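Local atomic coordinates of D-alanyl transferase DltD (Enterococcus faecium TX0133A04, PDB entry 6PFX), a protein that probably transfers D-alanine in the D-alanylation of lipoteichoic acid, a step in building the cell wall of Gram-positive bacteria. Residues Leu48-Pro53 against Phe342-Ile347; Leu59-Gln64 against Gln204-Glu209; Tyr63-Arg68 against Gln360-Leu365. All blocks are in the same frame, centred on the assembly; numbering follows the deposited sequence.

Interaction 1 of 3, residues Leu48-Pro53 against Phe342-Ile347; sequences LSRISP and FMEDTI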
loop_
_atom_site.group_PDB
_atom_site.type_symbol
_atom_site.label_atom_id
_atom_site.label_comp_id
_atom_site.label_asym_id
_atom_site.label_seq_id
_atom_site.Cartn_x
_atom_site.Cartn_y
_atom_site.Cartn_z
ATOM N N LEU A 48 -4.813 6.980 -0.442
ATOM C CA LEU A 48 -4.146 7.832 0.527
ATOM C C LEU A 48 -4.178 9.304 0.143
ATOM O O LEU A 48 -3.870 10.152 0.987
ATOM C CB LEU A 48 -2.706 7.357 0.724
ATOM C CG LEU A 48 -2.563 6.028 1.476
ATOM C CD1 LEU A 48 -1.125 5.520 1.387
ATOM C CD2 LEU A 48 -2.982 6.184 2.920
ATOM N N SER A 49 -4.546 9.634 -1.089
ATOM C CA SER A 49 -4.716 11.027 -1.476
ATOM C C SER A 49 -6.113 11.566 -1.179
ATOM O O SER A 49 -6.387 12.733 -1.480
ATOM C CB SER A 49 -4.435 11.201 -2.969
ATOM O OG SER A 49 -5.504 10.664 -3.727
ATOM N N ARG A 50 -7.004 10.762 -0.598
ATOM C CA ARG A 50 -8.377 11.210 -0.358
ATOM C C ARG A 50 -8.400 12.039 0.926
ATOM O O ARG A 50 -8.828 11.587 1.992
ATOM C CB ARG A 50 -9.344 10.031 -0.283
ATOM C CG ARG A 50 -9.369 9.105 -1.506
ATOM C CD ARG A 50 -9.709 9.842 -2.799
ATOM N NE ARG A 50 -8.603 10.651 -3.305
ATOM C CZ ARG A 50 -8.752 11.730 -4.070
ATOM N NH1 ARG A 50 -7.684 12.402 -4.483
ATOM N NH2 ARG A 50 -9.967 12.146 -4.409
ATOM N N ILE A 51 -7.951 13.289 0.816
ATOM C CA ILE A 51 -7.910 14.181 1.973
ATOM C C ILE A 51 -9.321 14.688 2.259
ATOM O O ILE A 51 -9.928 15.378 1.433
ATOM C CB ILE A 51 -6.944 15.357 1.763
ATOM C CG1 ILE A 51 -5.570 14.886 1.278
ATOM C CG2 ILE A 51 -6.795 16.158 3.079
ATOM C CD1 ILE A 51 -4.711 14.273 2.345
ATOM N N SER A 52 -9.838 14.343 3.429
ATOM C CA SER A 52 -11.119 14.784 3.953
ATOM C C SER A 52 -10.876 14.990 5.443
ATOM O O SER A 52 -9.774 14.704 5.937
ATOM C CB SER A 52 -12.182 13.716 3.758
ATOM O OG SER A 52 -12.018 12.661 4.689
ATOM N N PRO A 53 -11.869 15.447 6.203
ATOM C CA PRO A 53 -11.655 15.600 7.651
ATOM C C PRO A 53 -11.269 14.307 8.360
ATOM O O PRO A 53 -10.724 14.382 9.470
ATOM C CB PRO A 53 -12.995 16.160 8.155
ATOM C CG PRO A 53 -13.596 16.828 6.946
ATOM C CD PRO A 53 -13.182 15.966 5.775
ATOM N N PHE A 342 -18.867 4.695 3.284
ATOM C CA PHE A 342 -17.621 4.060 3.707
ATOM C C PHE A 342 -16.520 4.328 2.692
ATOM O O PHE A 342 -15.387 4.655 3.067
ATOM C CB PHE A 342 -17.820 2.544 3.897
ATOM C CG PHE A 342 -16.855 1.915 4.866
ATOM C CD1 PHE A 342 -17.138 1.890 6.217
ATOM C CD2 PHE A 342 -15.680 1.342 4.433
ATOM C CE1 PHE A 342 -16.265 1.332 7.123
ATOM C CE2 PHE A 342 -14.801 0.783 5.338
ATOM C CZ PHE A 342 -15.099 0.772 6.680
ATOM N N MET A 343 -16.843 4.203 1.403
ATOM C CA MET A 343 -15.933 4.485 0.307
ATOM C C MET A 343 -16.335 5.796 -0.351
ATOM O O MET A 343 -17.516 6.155 -0.383
ATOM C CB MET A 343 -15.972 3.367 -0.731
ATOM C CG MET A 343 -15.865 2.007 -0.114
ATOM S SD MET A 343 -14.300 1.775 0.702
ATOM C CE MET A 343 -13.251 1.532 -0.716
ATOM N N GLU A 344 -15.328 6.522 -0.841
ATOM C CA GLU A 344 -15.552 7.755 -1.584
ATOM C C GLU A 344 -16.044 7.459 -2.992
ATOM O O GLU A 344 -16.817 8.239 -3.554
ATOM C CB GLU A 344 -14.248 8.569 -1.631
ATOM C CG GLU A 344 -14.411 9.936 -2.270
ATOM C CD GLU A 344 -13.140 10.756 -2.289
ATOM O OE1 GLU A 344 -12.580 10.989 -3.389
ATOM O OE2 GLU A 344 -12.730 11.193 -1.199
ATOM N N ASP A 345 -15.629 6.336 -3.563
ATOM C CA ASP A 345 -15.966 5.994 -4.940
ATOM C C ASP A 345 -15.955 4.476 -5.065
ATOM O O ASP A 345 -16.367 3.772 -4.138
ATOM C CB ASP A 345 -15.000 6.690 -5.897
ATOM C CG ASP A 345 -13.550 6.434 -5.555
ATOM O OD1 ASP A 345 -13.241 5.301 -5.138
ATOM O OD2 ASP A 345 -12.720 7.367 -5.681
ATOM N N THR A 346 -15.504 3.958 -6.197
ATOM C CA THR A 346 -15.584 2.525 -6.431
ATOM C C THR A 346 -14.455 1.728 -5.796
ATOM O O THR A 346 -14.529 0.496 -5.756
ATOM C CB THR A 346 -15.498 2.254 -7.926
ATOM O OG1 THR A 346 -14.291 2.841 -8.427
ATOM C CG2 THR A 346 -16.669 2.859 -8.643
ATOM N N ILE A 347 -13.397 2.364 -5.330
ATOM C CA ILE A 347 -12.328 1.543 -4.791
ATOM C C ILE A 347 -11.646 2.187 -3.597
ATOM O O ILE A 347 -10.912 1.514 -2.867
ATOM C CB ILE A 347 -11.291 1.186 -5.878
ATOM C CG1 ILE A 347 -10.717 2.464 -6.495
ATOM C CG2 ILE A 347 -11.910 0.268 -6.943
ATOM C CD1 ILE A 347 -9.386 2.256 -7.170
#
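Beside what is probably the active site of an SGNH-hydrolase-like fold, Arg-50 and Glu-344 join two loops, one following strand 39-43 and the other leading into helix 351-365. Asp-345 hydrogen-bonds through OD2 to ND1 of His-348, a geometry consistent with a Ser-His-Asp triad completed by Ser-46. Arg-50 NH2 donates to Glu-344 OE1 at 3.0 Å, nearly straight at 169°, in a salt bridge that lies in the guanidinium plane and uses the syn lone pair of OE1. The carboxylate is turned 66° from that plane. Bends at chi2 and chi3 curl the arginine chain back, leaving its CD only 3.1 Å from the same Glu-344 OE1. The side-on grip falls to the neighbour instead: NE and NH1 of Arg-50 both donate to Ser-49 OG, at 3.1 and 2.9 Å. Ser-49 OG is in turn hydrogen-bonded to the carbonyl of Ser-46, which ties the arginine's support to the presumed nucleophile. Asp-345 OD1 accepts from Ile-347 N at 2.9 Å as an Asx turn. With NE, NH1 and NH2 all engaged in its own plane, the guanidinium is held against rotation, and its charge is probably balanced, at least in part, by the carboxylate of the buried Glu-344.

Interaction 2 of 3, residues Leu59-Gln64 against Gln204-Glu209; sequences LAEKYQ and QKIDHE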
loop_
_atom_site.group_PDB
_atom_site.type_symbol
_atom_site.label_atom_id
_atom_site.label_comp_id
_atom_site.label_asym_id
_atom_site.label_seq_id
_atom_site.Cartn_x
_atom_site.Cartn_y
_atom_site.Cartn_z
ATOM N N LEU A 59 -6.719 13.760 10.998
ATOM C CA LEU A 59 -7.009 13.433 12.389
ATOM C C LEU A 59 -5.769 13.569 13.267
ATOM O O LEU A 59 -5.842 14.096 14.382
ATOM C CB LEU A 59 -7.582 12.023 12.482
ATOM C CG LEU A 59 -8.939 11.831 11.808
ATOM C CD1 LEU A 59 -9.306 10.363 11.832
ATOM C CD2 LEU A 59 -10.021 12.671 12.480
ATOM N N ALA A 60 -4.620 13.088 12.792
ATOM C CA ALA A 60 -3.416 13.164 13.609
ATOM C C ALA A 60 -3.056 14.610 13.926
ATOM O O ALA A 60 -2.646 14.925 15.049
ATOM C CB ALA A 60 -2.254 12.474 12.894
ATOM N N GLU A 61 -3.201 15.501 12.945
ATOM C CA GLU A 61 -2.862 16.905 13.147
ATOM C C GLU A 61 -3.872 17.597 14.057
ATOM O O GLU A 61 -3.486 18.275 15.016
ATOM C CB GLU A 61 -2.780 17.605 11.791
ATOM C CG GLU A 61 -2.659 19.119 11.865
ATOM C CD GLU A 61 -2.414 19.752 10.504
ATOM O OE1 GLU A 61 -1.431 19.367 9.834
ATOM O OE2 GLU A 61 -3.213 20.625 10.102
ATOM N N LYS A 62 -5.169 17.417 13.792
ATOM C CA LYS A 62 -6.192 18.114 14.567
ATOM C C LYS A 62 -6.116 17.752 16.045
ATOM O O LYS A 62 -6.271 18.613 16.920
ATOM C CB LYS A 62 -7.573 17.737 14.028
ATOM C CG LYS A 62 -8.750 18.353 14.784
ATOM C CD LYS A 62 -8.649 19.866 14.850
ATOM C CE LYS A 62 -9.922 20.463 15.449
ATOM N NZ LYS A 62 -9.861 21.962 15.480
ATOM N N TYR A 63 -5.938 16.478 16.345
ATOM C CA TYR A 63 -5.958 15.981 17.714
ATOM C C TYR A 63 -4.556 15.865 18.290
ATOM O O TYR A 63 -4.372 15.243 19.339
ATOM C CB TYR A 63 -6.797 14.705 17.768
ATOM C CG TYR A 63 -8.203 15.026 17.298
ATOM C CD1 TYR A 63 -8.989 15.925 18.004
ATOM C CD2 TYR A 63 -8.721 14.491 16.126
ATOM C CE1 TYR A 63 -10.249 16.264 17.575
ATOM C CE2 TYR A 63 -9.998 14.818 15.696
ATOM C CZ TYR A 63 -10.751 15.712 16.427
ATOM O OH TYR A 63 -12.020 16.061 16.012
ATOM N N GLN A 64 -3.579 16.487 17.634
ATOM C CA GLN A 64 -2.245 16.696 18.186
ATOM C C GLN A 64 -1.604 15.394 18.637
ATOM O O GLN A 64 -1.004 15.298 19.710
ATOM C CB GLN A 64 -2.291 17.720 19.314
ATOM C CG GLN A 64 -2.734 19.075 18.838
ATOM C CD GLN A 64 -2.596 20.124 19.908
ATOM O OE1 GLN A 64 -1.824 21.069 19.766
ATOM N NE2 GLN A 64 -3.338 19.960 20.995
ATOM N N GLN A 204 -1.746 22.459 3.089
ATOM C CA GLN A 204 -2.790 23.467 3.220
ATOM C C GLN A 204 -4.168 22.820 3.188
ATOM O O GLN A 204 -5.081 23.253 3.901
ATOM C CB GLN A 204 -2.654 24.532 2.133
ATOM C CG GLN A 204 -3.660 25.671 2.269
ATOM C CD GLN A 204 -3.549 26.399 3.603
ATOM O OE1 GLN A 204 -2.448 26.627 4.108
ATOM N NE2 GLN A 204 -4.692 26.753 4.184
ATOM N N LYS A 205 -4.337 21.769 2.381
ATOM C CA LYS A 205 -5.610 21.060 2.372
ATOM C C LYS A 205 -5.834 20.316 3.686
ATOM O O LYS A 205 -6.944 20.322 4.228
ATOM C CB LYS A 205 -5.676 20.098 1.190
ATOM C CG LYS A 205 -7.063 19.522 1.016
ATOM C CD LYS A 205 -7.189 18.644 -0.199
ATOM C CE LYS A 205 -8.597 18.065 -0.281
ATOM N NZ LYS A 205 -8.706 16.988 -1.307
ATOM N N ILE A 206 -4.790 19.673 4.210
ATOM C CA ILE A 206 -4.879 19.021 5.515
ATOM C C ILE A 206 -5.291 20.023 6.589
ATOM O O ILE A 206 -6.160 19.738 7.421
ATOM C CB ILE A 206 -3.543 18.322 5.842
ATOM C CG1 ILE A 206 -3.306 17.186 4.834
ATOM C CG2 ILE A 206 -3.521 17.790 7.264
ATOM C CD1 ILE A 206 -1.935 16.501 4.911
ATOM N N ASP A 207 -4.676 21.212 6.591
ATOM C CA ASP A 207 -5.045 22.228 7.574
ATOM C C ASP A 207 -6.494 22.671 7.395
ATOM O O ASP A 207 -7.235 22.820 8.375
ATOM C CB ASP A 207 -4.126 23.447 7.451
ATOM C CG ASP A 207 -2.676 23.131 7.775
ATOM O OD1 ASP A 207 -2.368 21.965 8.096
ATOM O OD2 ASP A 207 -1.837 24.056 7.706
ATOM N N HIS A 208 -6.909 22.911 6.149
ATOM C CA HIS A 208 -8.285 23.314 5.884
ATOM C C HIS A 208 -9.274 22.282 6.413
ATOM O O HIS A 208 -10.199 22.617 7.162
ATOM C CB HIS A 208 -8.475 23.519 4.380
ATOM C CG HIS A 208 -9.865 23.920 3.996
ATOM N ND1 HIS A 208 -10.567 23.303 2.984
ATOM C CD2 HIS A 208 -10.688 24.870 4.500
ATOM C CE1 HIS A 208 -11.760 23.861 2.875
ATOM N NE2 HIS A 208 -11.859 24.814 3.784
ATOM N N GLU A 209 -9.099 21.014 6.032
ATOM C CA GLU A 209 -10.028 19.982 6.475
ATOM C C GLU A 209 -10.034 19.850 7.993
ATOM O O GLU A 209 -11.070 19.525 8.581
ATOM C CB GLU A 209 -9.691 18.651 5.799
ATOM C CG GLU A 209 -9.730 18.685 4.267
ATOM C CD GLU A 209 -11.120 18.908 3.696
ATOM O OE1 GLU A 209 -12.111 18.753 4.436
ATOM O OE2 GLU A 209 -11.221 19.241 2.495
#
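Glu-61 on helix 56-62 reaches across to Ile-206 and Asp-207 on helix 203-210, where its carboxylate meets that of Asp-207 beside a methyl of Ile-206. The close part is the acid pair: Glu-61 OE2 lies 2.6 Å from Asp-207 OD1, a separation that suggests one of the two groups probably holds a proton. Their planes stand 62° apart, and the side chains cross at about a right angle. Glu-61 gets there because CG is anti to the backbone N (chi1 170°) and the chain stays extended to CD. Beside this pair, Ile-206 brings its CG2 methyl to 3.7 Å from Glu-61 OE1, a looser van der Waals touch on the buried side, where Ile-206 also packs on Ser-57 and Val-58. Toward solvent the contact thins out: Gln-204 and His-208 turn from the partner helix, and a weak, long ion pair from Arg-13 to Glu-61 OE1 and Asp-207 OD1 may offset some of the negative charge. Just beyond Glu-61, helix 56-62 ends in a Schellman motif with Gln-64 as its C-prime residue. The contact thus joins helix 203-210 to the last turn of the helix that precedes strand 68-71, with Arg-13 approaching from helix 9-18.

Interaction 3 of 3, residues Tyr63-Arg68 against Gln360-Leu365; sequences YQRNYR and QIRPFL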
loop_
_atom_site.group_PDB
_atom_site.type_symbol
_atom_site.label_atom_id
_atom_site.label_comp_id
_atom_site.label_asym_id
_atom_site.label_seq_id
_atom_site.Cartn_x
_atom_site.Cartn_y
_atom_site.Cartn_z
ATOM N N TYR A 63 -5.938 16.478 16.345
ATOM C CA TYR A 63 -5.958 15.981 17.714
ATOM C C TYR A 63 -4.556 15.865 18.290
ATOM O O TYR A 63 -4.372 15.243 19.339
ATOM C CB TYR A 63 -6.797 14.705 17.768
ATOM C CG TYR A 63 -8.203 15.026 17.298
ATOM C CD1 TYR A 63 -8.989 15.925 18.004
ATOM C CD2 TYR A 63 -8.721 14.491 16.126
ATOM C CE1 TYR A 63 -10.249 16.264 17.575
ATOM C CE2 TYR A 63 -9.998 14.818 15.696
ATOM C CZ TYR A 63 -10.751 15.712 16.427
ATOM O OH TYR A 63 -12.020 16.061 16.012
ATOM N N GLN A 64 -3.579 16.487 17.634
ATOM C CA GLN A 64 -2.245 16.696 18.186
ATOM C C GLN A 64 -1.604 15.394 18.637
ATOM O O GLN A 64 -1.004 15.298 19.710
ATOM C CB GLN A 64 -2.291 17.720 19.314
ATOM C CG GLN A 64 -2.734 19.075 18.838
ATOM C CD GLN A 64 -2.596 20.124 19.908
ATOM O OE1 GLN A 64 -1.824 21.069 19.766
ATOM N NE2 GLN A 64 -3.338 19.960 20.995
ATOM N N ARG A 65 -1.711 14.385 17.782
ATOM C CA ARG A 65 -1.181 13.080 18.121
ATOM C C ARG A 65 0.339 13.075 17.988
ATOM O O ARG A 65 0.946 13.947 17.363
ATOM C CB ARG A 65 -1.827 12.016 17.240
ATOM C CG ARG A 65 -3.336 12.011 17.329
ATOM C CD ARG A 65 -3.916 10.809 16.596
ATOM N NE ARG A 65 -5.365 10.813 16.729
ATOM C CZ ARG A 65 -6.188 10.035 16.043
ATOM N NH1 ARG A 65 -5.704 9.172 15.175
ATOM N NH2 ARG A 65 -7.494 10.145 16.230
ATOM N N ASN A 66 0.947 12.036 18.546
ATOM C CA ASN A 66 2.394 11.929 18.641
ATOM C C ASN A 66 3.043 11.328 17.391
ATOM O O ASN A 66 4.199 10.889 17.452
ATOM C CB ASN A 66 2.753 11.091 19.870
ATOM C CG ASN A 66 4.186 11.288 20.314
ATOM O OD1 ASN A 66 4.739 12.381 20.198
ATOM N ND2 ASN A 66 4.798 10.223 20.826
ATOM N N TYR A 67 2.324 11.285 16.273
ATOM C CA TYR A 67 2.872 10.803 15.016
ATOM C C TYR A 67 2.307 11.643 13.879
ATOM O O TYR A 67 1.270 12.304 14.015
ATOM C CB TYR A 67 2.530 9.317 14.756
ATOM C CG TYR A 67 1.051 9.090 14.581
ATOM C CD1 TYR A 67 0.229 8.901 15.677
ATOM C CD2 TYR A 67 0.474 9.093 13.318
ATOM C CE1 TYR A 67 -1.125 8.717 15.530
ATOM C CE2 TYR A 67 -0.874 8.918 13.164
ATOM C CZ TYR A 67 -1.672 8.738 14.277
ATOM O OH TYR A 67 -3.035 8.550 14.161
ATOM N N ARG A 68 2.995 11.569 12.737
ATOM C CA ARG A 68 2.507 12.059 11.454
ATOM C C ARG A 68 2.637 10.965 10.412
ATOM O O ARG A 68 3.726 10.381 10.244
ATOM C CB ARG A 68 3.335 13.291 11.061
ATOM C CG ARG A 68 2.932 13.923 9.751
ATOM C CD ARG A 68 3.660 15.249 9.475
ATOM N NE ARG A 68 3.275 16.331 10.383
ATOM C CZ ARG A 68 3.988 16.726 11.436
ATOM N NH1 ARG A 68 5.134 16.134 11.738
ATOM N NH2 ARG A 68 3.549 17.723 12.190
ATOM N N GLN A 360 -8.988 1.676 14.741
ATOM C CA GLN A 360 -7.912 0.722 14.941
ATOM C C GLN A 360 -6.544 1.360 14.790
ATOM O O GLN A 360 -5.619 0.953 15.489
ATOM C CB GLN A 360 -8.099 -0.490 14.023
ATOM C CG GLN A 360 -9.423 -1.219 14.377
ATOM C CD GLN A 360 -9.676 -2.467 13.569
ATOM O OE1 GLN A 360 -8.825 -3.361 13.486
ATOM N NE2 GLN A 360 -10.864 -2.546 12.973
ATOM N N ILE A 361 -6.405 2.386 13.943
ATOM C CA ILE A 361 -5.117 3.065 13.810
ATOM C C ILE A 361 -4.745 3.763 15.111
ATOM O O ILE A 361 -3.604 3.667 15.581
ATOM C CB ILE A 361 -5.142 4.081 12.649
ATOM C CG1 ILE A 361 -5.205 3.374 11.296
ATOM C CG2 ILE A 361 -3.954 5.064 12.767
ATOM C CD1 ILE A 361 -5.657 4.315 10.158
ATOM N N ARG A 362 -5.690 4.511 15.687
ATOM C CA ARG A 362 -5.399 5.335 16.854
ATOM C C ARG A 362 -4.917 4.514 18.039
ATOM O O ARG A 362 -3.823 4.808 18.556
ATOM C CB ARG A 362 -6.626 6.194 17.217
ATOM C CG ARG A 362 -6.378 7.234 18.326
ATOM C CD ARG A 362 -7.689 7.792 18.889
ATOM N NE ARG A 362 -8.535 6.716 19.397
ATOM C CZ ARG A 362 -8.288 6.016 20.502
ATOM N NH1 ARG A 362 -7.212 6.274 21.239
ATOM N NH2 ARG A 362 -9.123 5.053 20.870
ATOM N N PRO A 363 -5.621 3.485 18.513
ATOM C CA PRO A 363 -5.096 2.757 19.679
ATOM C C PRO A 363 -3.784 2.024 19.407
ATOM O O PRO A 363 -2.971 1.859 20.328
ATOM C CB PRO A 363 -6.237 1.808 20.049
ATOM C CG PRO A 363 -6.981 1.609 18.755
ATOM C CD PRO A 363 -6.915 2.940 18.059
ATOM N N PHE A 364 -3.543 1.605 18.160
ATOM C CA PHE A 364 -2.270 0.992 17.782
ATOM C C PHE A 364 -1.130 1.987 17.925
ATOM O O PHE A 364 -0.174 1.753 18.667
ATOM C CB PHE A 364 -2.377 0.498 16.332
ATOM C CG PHE A 364 -1.106 -0.088 15.749
ATOM C CD1 PHE A 364 -0.347 -1.011 16.445
ATOM C CD2 PHE A 364 -0.709 0.264 14.466
ATOM C CE1 PHE A 364 0.824 -1.563 15.876
ATOM C CE2 PHE A 364 0.412 -0.290 13.885
ATOM C CZ PHE A 364 1.202 -1.196 14.601
ATOM N N LEU A 365 -1.220 3.112 17.214
ATOM C CA LEU A 365 -0.124 4.072 17.174
ATOM C C LEU A 365 0.026 4.841 18.491
ATOM O O LEU A 365 1.133 5.285 18.817
ATOM C CB LEU A 365 -0.308 5.024 15.984
ATOM C CG LEU A 365 -0.298 4.380 14.592
ATOM C CD1 LEU A 365 -0.328 5.432 13.468
ATOM C CD2 LEU A 365 0.930 3.498 14.432
#
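Arg-65 NH1, which meets the CB of Arg-362 at 3.7 Å, is gripped by two oxygens: it donates to Tyr-67 OH at 2.9 Å and forms a salt bridge with Asp-358, one turn before Arg-362 on helix 351-365. The phenol oxygen lies only 3° out of the guanidinium plane, so this bond takes the edge of the group and leaves a face for carbon. Over that face comes the aliphatic part of Arg-362, its CG 3.6 Å above the plane and over its centre, with CD 3.6 Å from Arg-65 NH2. The two guanidinium planes are turned 84° apart, and Arg-362, bent at chi3, turns its charged end toward Glu-366, a long and weak ion pair, and Asn-368, a weak hydrogen bond. Next to this polar group, Leu-365 presses its CD1 methyl onto the ring of Tyr-67 in a CH-pi contact, 3.6 Å from the centroid and close to the ring normal. Tyr-67 CG sits between its backbone N and carbonyl carbon (chi1 65°), which stands the ring up against the helix. Ile-361 CG2 adds a touch at the phenol end, 3.9 Å from Tyr-67 OH. Inward, Leu-365 and Tyr-67 both rest on Ile-40, and Ile-361 on Phe-42, of strand 39-43. Helix 351-365 laid on a parallel sheet, with its flank closed by the loop that enters edge strand 68-71, is consistent with the alpha/beta/alpha fold of the SGNH-hydrolase clan.

Interactions 2 and 3 share Tyr-63 and Gln-64: the end of helix 56-62 meets helix 203-210, and the loop after it meets helix 351-365. A probable hydrogen bond from Arg-65 N to Ala-60 O joins them. Interaction 1 touches interaction 2 through Pro-53 and Glu-209 but does not touch interaction 3, whose helix nevertheless follows its second loop. The chemistry of the three differs: a salt bridge beside the presumed catalytic residues, a close acid pair, and methyl-on-ring packing next to a guanidinium itself covered by an arginine's carbons. All are partly buried; centre to centre, interaction 1 lies nearest the middle of the chain (about 14 Å), then interaction 3 (about 19 Å), with interaction 2 outermost (about 22 Å).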